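N-acetylglucosaminidase from Ostrinia furnacalis hydrolyses chitooligosaccharides, removing one beta-linked N-acetylglucosamine unit at a time from their non-reducing ends. One contact in two of its structures: PDB 3NSM (chain A, 2.10 Å), residues D227-P232 and C304-C309, and PDB 3NSN (chain B, 2.10 Å), residues D227-P232 and C304-C309. Both blocks share one frame: the second was fitted to the first on N, CA, C and O of the twelve residues, RMSD 0.22 Å. Numbering follows each deposited sequence.

Structure 1 (3NSM); sequences DSQSFP and CVEPPC.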
loop_
_atom_site.group_PDB
_atom_site.type_symbol
_atom_site.label_atom_id
_atom_site.label_comp_id
_atom_site.label_asym_id
_atom_site.label_seq_id
_atom_site.Cartn_x
_atom_site.Cartn_y
_atom_site.Cartn_z
ATOM N N ASP A 227 9.278 -9.589 19.660
ATOM C CA ASP A 227 9.918 -10.578 18.835
ATOM C C ASP A 227 11.416 -10.388 18.875
ATOM O O ASP A 227 11.892 -9.621 19.640
ATOM C CB ASP A 227 9.389 -10.589 17.423
ATOM C CG ASP A 227 9.269 -11.991 16.850
ATOM O OD1 ASP A 227 10.278 -12.659 16.619
ATOM O OD2 ASP A 227 8.153 -12.392 16.604
ATOM N N SER A 228 12.143 -11.119 18.060
ATOM C CA SER A 228 13.587 -11.057 18.043
ATOM C C SER A 228 14.148 -9.676 17.693
ATOM O O SER A 228 15.118 -9.236 18.233
ATOM C CB SER A 228 14.109 -12.047 17.031
ATOM O OG SER A 228 13.505 -13.260 17.212
ATOM N N GLN A 229 13.503 -9.025 16.758
ATOM C CA GLN A 229 13.965 -7.774 16.146
ATOM C C GLN A 229 13.819 -6.530 17.022
ATOM O O GLN A 229 14.578 -5.562 16.850
ATOM C CB GLN A 229 13.253 -7.544 14.808
ATOM C CG GLN A 229 13.696 -8.464 13.678
ATOM C CD GLN A 229 12.908 -9.773 13.599
ATOM O OE1 GLN A 229 12.169 -10.132 14.517
ATOM N NE2 GLN A 229 13.077 -10.496 12.492
ATOM N N SER A 230 12.842 -6.534 17.930
ATOM C CA SER A 230 12.638 -5.402 18.838
ATOM C C SER A 230 11.724 -5.702 20.024
ATOM O O SER A 230 10.933 -6.660 19.999
ATOM C CB SER A 230 12.112 -4.181 18.076
ATOM O OG SER A 230 10.767 -4.365 17.668
ATOM N N PHE A 231 11.841 -4.857 21.048
ATOM C CA PHE A 231 11.038 -4.938 22.256
ATOM C C PHE A 231 10.455 -3.548 22.541
ATOM O O PHE A 231 10.982 -2.820 23.380
ATOM C CB PHE A 231 11.921 -5.392 23.425
ATOM C CG PHE A 231 11.166 -5.981 24.581
ATOM C CD1 PHE A 231 11.313 -7.330 24.900
ATOM C CD2 PHE A 231 10.331 -5.196 25.371
ATOM C CE1 PHE A 231 10.628 -7.883 25.982
ATOM C CE2 PHE A 231 9.637 -5.745 26.444
ATOM C CZ PHE A 231 9.790 -7.083 26.750
ATOM N N PRO A 232 9.377 -3.164 21.830
ATOM C CA PRO A 232 8.791 -1.832 22.030
ATOM C C PRO A 232 7.884 -1.714 23.245
ATOM O O PRO A 232 7.502 -0.604 23.608
ATOM C CB PRO A 232 7.982 -1.617 20.746
ATOM C CG PRO A 232 7.547 -2.986 20.363
ATOM C CD PRO A 232 8.669 -3.918 20.776
ATOM N N CYS A 304 18.034 -20.768 13.214
ATOM C CA CYS A 304 16.685 -20.199 13.290
ATOM C C CYS A 304 16.003 -20.011 11.933
ATOM O O CYS A 304 16.646 -20.087 10.879
ATOM C CB CYS A 304 16.695 -18.884 14.085
ATOM S SG CYS A 304 17.637 -17.566 13.309
ATOM N N VAL A 305 14.694 -19.765 11.989
ATOM C CA VAL A 305 13.848 -19.573 10.811
ATOM C C VAL A 305 14.214 -18.302 10.037
ATOM O O VAL A 305 14.215 -18.307 8.807
ATOM C CB VAL A 305 12.343 -19.545 11.203
ATOM C CG1 VAL A 305 11.459 -19.353 9.985
ATOM C CG2 VAL A 305 11.957 -20.832 11.920
ATOM N N GLU A 306 14.526 -17.227 10.758
ATOM C CA GLU A 306 14.876 -15.941 10.147
ATOM C C GLU A 306 15.792 -15.137 11.078
ATOM O O GLU A 306 15.678 -15.247 12.296
ATOM C CB GLU A 306 13.609 -15.134 9.777
ATOM C CG GLU A 306 12.801 -14.603 10.969
ATOM C CD GLU A 306 11.571 -13.788 10.567
ATOM O OE1 GLU A 306 11.419 -12.645 11.060
ATOM O OE2 GLU A 306 10.760 -14.287 9.763
ATOM N N PRO A 307 16.712 -14.336 10.510
ATOM C CA PRO A 307 17.604 -13.554 11.364
ATOM C C PRO A 307 16.849 -12.409 12.037
ATOM O O PRO A 307 15.922 -11.861 11.443
ATOM C CB PRO A 307 18.634 -13.009 10.380
ATOM C CG PRO A 307 17.912 -12.936 9.083
ATOM C CD PRO A 307 16.965 -14.094 9.078
ATOM N N PRO A 308 17.237 -12.044 13.271
ATOM C CA PRO A 308 18.327 -12.630 14.053
ATOM C C PRO A 308 17.878 -13.852 14.850
ATOM O O PRO A 308 16.735 -13.902 15.312
ATOM C CB PRO A 308 18.682 -11.511 15.021
ATOM C CG PRO A 308 17.372 -10.812 15.265
ATOM C CD PRO A 308 16.576 -10.941 13.994
ATOM N N CYS A 309 18.776 -14.817 15.027
ATOM C CA CYS A 309 18.485 -15.948 15.906
ATOM C C CYS A 309 18.484 -15.478 17.356
ATOM O O CYS A 309 18.970 -14.385 17.658
ATOM C CB CYS A 309 19.491 -17.085 15.693
ATOM S SG CYS A 309 19.538 -17.768 14.009
HETATM O O HOH W 1 15.319 -9.287 10.992
#
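Ser228 and Gln229 pack against the ring and carbonyl of Pro308, joining two loops of the family 20 catalytic barrel: 227-232 follows strand 220-224, and the Cys304-Cys309 disulfide closes the other loop. This is the tight part. Ser228 CB sits 3.6 Å from Pro308 O, while its hydroxyl, turned beside its own backbone N (chi1 -48°), has OG 3.8 Å from that oxygen. Serine is short enough to let CB lie against this carbonyl. Gln229 suits two tasks. Bent at chi2, it lays CG 3.8 Å from CD of Pro308, which follows a cis peptide bond, and Trp562 of the second subunit packs on both residues. The amide's NE2 faces Glu306 OE1 at 3.1 Å, its plane 83° from the carboxylate, and a water accepts from NE2 and donates to Pro307 O. Arg198 weakly hydrogen-bonds Gln229 OE1. At the looser margin, partly exposed Glu306, essential for chitooligosaccharide binding, extends beyond CG to bring its acceptor oxygens to this amide. Exposed Val305 is a determinant of glycosidic bond specificity.

How the two compare
The two models are of the same protein, and the CA atoms that can be compared coincide within the error. Gln229(A) and Gln229(B) keep their place; water 1, linking Gln229(A) NE2 to Pro307(A) O, and water 2, linking Gln229(B) NE2 to Pro307(B) O, lie at the same spot. The first change is a rotation of a small polar side chain: chi1 is -48° in Ser228(A) and 66° in Ser228(B), which puts the two OG atoms 1.6 Å apart after superposition. Only the hydroxyl end leaves its place. The CB contact with the proline carbonyl persists, at 3.6 Å from Ser228(A) CB to Pro308(A) O and 3.5 Å from Ser228(B) CB to Pro308(B) O, so the rotation redirects a polar atom while the loops stay packed. Val305(A) and Val305(B) are also modelled differently, with chi1 of -180° and -63°, and the place of CG1 of Val305(A) is left in the second model. The remaining difference is the ligand. Its TMX unit touches Glu306(B) and its NAG unit touches Val305(B) and Glu306(B), with NAG N2 hydrogen-bonded to Val305(B) O and NAG O3 to Glu306(B) OE2; no ligand or ion is modelled at these places beside Val305(A) and Glu306(A).

Structure 2 (3NSN); sequences DSQSFP and CVEPPC. With NAG (2-acetamido-2-deoxy-beta-D-glucopyranose), chain C; TMX (2-deoxy-2-(trimethylammonio)-beta-D-glucopyranose), chain D.
Against the ring and carbonyl of Pro308 lie Ser228 and Gln229, the tight part of the contact. Ser228 CB is 3.5 Å from Pro308 O; with chi1 at 66° the hydroxyl stands between backbone N and carbonyl carbon, and OG lies 3.1 Å from that oxygen, a possible hydrogen bond that is not settled, since the proton could go to another acceptor. Serine is short enough to let CB lie against this carbonyl. Gln229 suits two tasks. Bent at chi2, it lays CG 3.8 Å from CD of Pro308, which follows a cis peptide bond, and Trp562 of the second subunit packs on both. The amide's NE2 faces Glu306 OE1 at 3.6 Å, its plane 73° from the carboxylate, and a water accepts from NE2 and donates to Pro307 O. Arg198 hydrogen-bonds Gln229 OE1. The looser margin carries the ligand TMG-chitotriomycin. Glu306, extended beyond CG, turns acceptor oxygens to amide and sugar alike: OE2 accepts from NAG O3 (2.7 Å), and TMX touches it. Partly exposed Val305 accepts a hydrogen bond at its backbone O from NAG N2 (2.8 Å).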
loop_
_atom_site.group_PDB
_atom_site.type_symbol
_atom_site.label_atom_id
_atom_site.label_comp_id
_atom_site.label_asym_id
_atom_site.label_seq_id
_atom_site.Cartn_x
_atom_site.Cartn_y
_atom_site.Cartn_z
ATOM N N ASP B 227 9.349 -9.593 19.563
ATOM C CA ASP B 227 10.050 -10.591 18.797
ATOM C C ASP B 227 11.531 -10.370 18.971
ATOM O O ASP B 227 11.931 -9.585 19.744
ATOM C CB ASP B 227 9.655 -10.632 17.324
ATOM C CG ASP B 227 9.538 -12.039 16.785
ATOM O OD1 ASP B 227 10.550 -12.690 16.496
ATOM O OD2 ASP B 227 8.431 -12.477 16.580
ATOM N N SER B 228 12.314 -11.098 18.221
ATOM C CA SER B 228 13.761 -11.001 18.257
ATOM C C SER B 228 14.326 -9.648 17.786
ATOM O O SER B 228 15.304 -9.185 18.292
ATOM C CB SER B 228 14.386 -12.179 17.531
ATOM O OG SER B 228 14.111 -12.178 16.175
ATOM N N GLN B 229 13.658 -9.060 16.810
ATOM C CA GLN B 229 13.973 -7.786 16.215
ATOM C C GLN B 229 13.850 -6.530 17.094
ATOM O O GLN B 229 14.572 -5.626 16.914
ATOM C CB GLN B 229 13.246 -7.598 14.897
ATOM C CG GLN B 229 13.670 -8.499 13.790
ATOM C CD GLN B 229 12.958 -9.839 13.734
ATOM O OE1 GLN B 229 12.264 -10.220 14.607
ATOM N NE2 GLN B 229 13.210 -10.565 12.700
ATOM N N SER B 230 12.869 -6.484 17.977
ATOM C CA SER B 230 12.648 -5.362 18.862
ATOM C C SER B 230 11.765 -5.648 20.073
ATOM O O SER B 230 11.048 -6.559 20.062
ATOM C CB SER B 230 12.093 -4.174 18.100
ATOM O OG SER B 230 10.819 -4.397 17.694
ATOM N N PHE B 231 11.841 -4.810 21.080
ATOM C CA PHE B 231 10.998 -4.872 22.259
ATOM C C PHE B 231 10.429 -3.473 22.504
ATOM O O PHE B 231 11.015 -2.711 23.214
ATOM C CB PHE B 231 11.830 -5.349 23.422
ATOM C CG PHE B 231 11.056 -5.855 24.595
ATOM C CD1 PHE B 231 11.185 -7.146 24.995
ATOM C CD2 PHE B 231 10.255 -5.049 25.328
ATOM C CE1 PHE B 231 10.530 -7.610 26.071
ATOM C CE2 PHE B 231 9.585 -5.552 26.419
ATOM C CZ PHE B 231 9.733 -6.800 26.777
ATOM N N PRO B 232 9.342 -3.139 21.820
ATOM C CA PRO B 232 8.645 -1.868 21.959
ATOM C C PRO B 232 7.814 -1.675 23.220
ATOM O O PRO B 232 7.555 -0.600 23.587
ATOM C CB PRO B 232 7.776 -1.816 20.703
ATOM C CG PRO B 232 7.641 -3.061 20.291
ATOM C CD PRO B 232 8.846 -3.830 20.633
ATOM N N CYS B 304 18.151 -20.819 13.307
ATOM C CA CYS B 304 16.751 -20.385 13.238
ATOM C C CYS B 304 16.228 -20.203 11.803
ATOM O O CYS B 304 16.925 -20.368 10.867
ATOM C CB CYS B 304 16.514 -19.128 14.046
ATOM S SG CYS B 304 17.471 -17.832 13.506
ATOM N N VAL B 305 14.970 -19.857 11.676
ATOM C CA VAL B 305 14.374 -19.689 10.390
ATOM C C VAL B 305 14.226 -18.276 9.873
ATOM O O VAL B 305 13.761 -18.094 8.796
ATOM C CB VAL B 305 13.089 -20.467 10.275
ATOM C CG1 VAL B 305 13.416 -21.884 10.400
ATOM C CG2 VAL B 305 12.118 -20.065 11.304
ATOM N N GLU B 306 14.598 -17.295 10.669
ATOM C CA GLU B 306 14.807 -15.951 10.205
ATOM C C GLU B 306 15.743 -15.181 11.125
ATOM O O GLU B 306 15.723 -15.354 12.272
ATOM C CB GLU B 306 13.487 -15.176 9.925
ATOM C CG GLU B 306 12.794 -14.645 11.126
ATOM C CD GLU B 306 11.421 -14.098 10.849
ATOM O OE1 GLU B 306 11.248 -12.896 10.747
ATOM O OE2 GLU B 306 10.505 -14.885 10.762
ATOM N N PRO B 307 16.566 -14.319 10.575
ATOM C CA PRO B 307 17.467 -13.523 11.385
ATOM C C PRO B 307 16.726 -12.405 12.029
ATOM O O PRO B 307 15.861 -11.863 11.441
ATOM C CB PRO B 307 18.452 -13.003 10.372
ATOM C CG PRO B 307 17.755 -13.068 9.117
ATOM C CD PRO B 307 16.781 -14.106 9.150
ATOM N N PRO B 308 17.058 -12.069 13.236
ATOM C CA PRO B 308 18.124 -12.730 13.966
ATOM C C PRO B 308 17.640 -13.854 14.859
ATOM O O PRO B 308 16.576 -13.782 15.336
ATOM C CB PRO B 308 18.654 -11.620 14.835
ATOM C CG PRO B 308 17.523 -10.753 15.031
ATOM C CD PRO B 308 16.689 -10.807 13.852
ATOM N N CYS B 309 18.495 -14.818 15.119
ATOM C CA CYS B 309 18.228 -15.889 16.007
ATOM C C CYS B 309 18.250 -15.386 17.433
ATOM O O CYS B 309 18.727 -14.328 17.681
ATOM C CB CYS B 309 19.232 -17.016 15.771
ATOM S SG CYS B 309 19.292 -17.741 14.148
HETATM C C1 NAG C . 10.688 -19.018 6.856
HETATM C C2 NAG C . 10.565 -17.498 7.049
HETATM C C3 NAG C . 9.851 -17.162 8.373
HETATM C C4 NAG C . 8.564 -17.987 8.589
HETATM C C5 NAG C . 8.841 -19.471 8.296
HETATM C C6 NAG C . 7.546 -20.275 8.291
HETATM C C7 NAG C . 12.451 -16.214 6.039
HETATM C C8 NAG C . 11.571 -16.038 4.813
HETATM N N2 NAG C . 11.918 -16.913 7.061
HETATM O O3 NAG C . 9.532 -15.754 8.430
HETATM O O4 NAG C . 8.191 -17.806 9.961
HETATM O O5 NAG C . 9.401 -19.626 6.982
HETATM O O6 NAG C . 7.868 -21.658 8.306
HETATM O O7 NAG C . 13.588 -15.734 6.055
HETATM C C1 TMX D . 6.771 -17.788 10.287
HETATM C C2 TMX D . 6.611 -17.403 11.802
HETATM N N2 TMX D . 5.459 -18.075 12.497
HETATM C C3 TMX D . 6.672 -15.850 12.011
HETATM O O3 TMX D . 7.683 -15.524 12.985
HETATM C C4 TMX D . 6.959 -15.091 10.714
HETATM O O4 TMX D . 6.862 -13.685 10.977
HETATM C C5 TMX D . 5.943 -15.507 9.640
HETATM O O5 TMX D . 5.976 -16.947 9.383
HETATM C C6 TMX D . 6.199 -14.772 8.327
HETATM O O6 TMX D . 5.124 -15.054 7.423
HETATM C C7 TMX D . 5.672 -19.524 12.593
HETATM C C8 TMX D . 4.156 -17.882 11.839
HETATM C C9 TMX D . 5.317 -17.592 13.883
HETATM O O HOH W 2 15.286 -9.303 10.906
#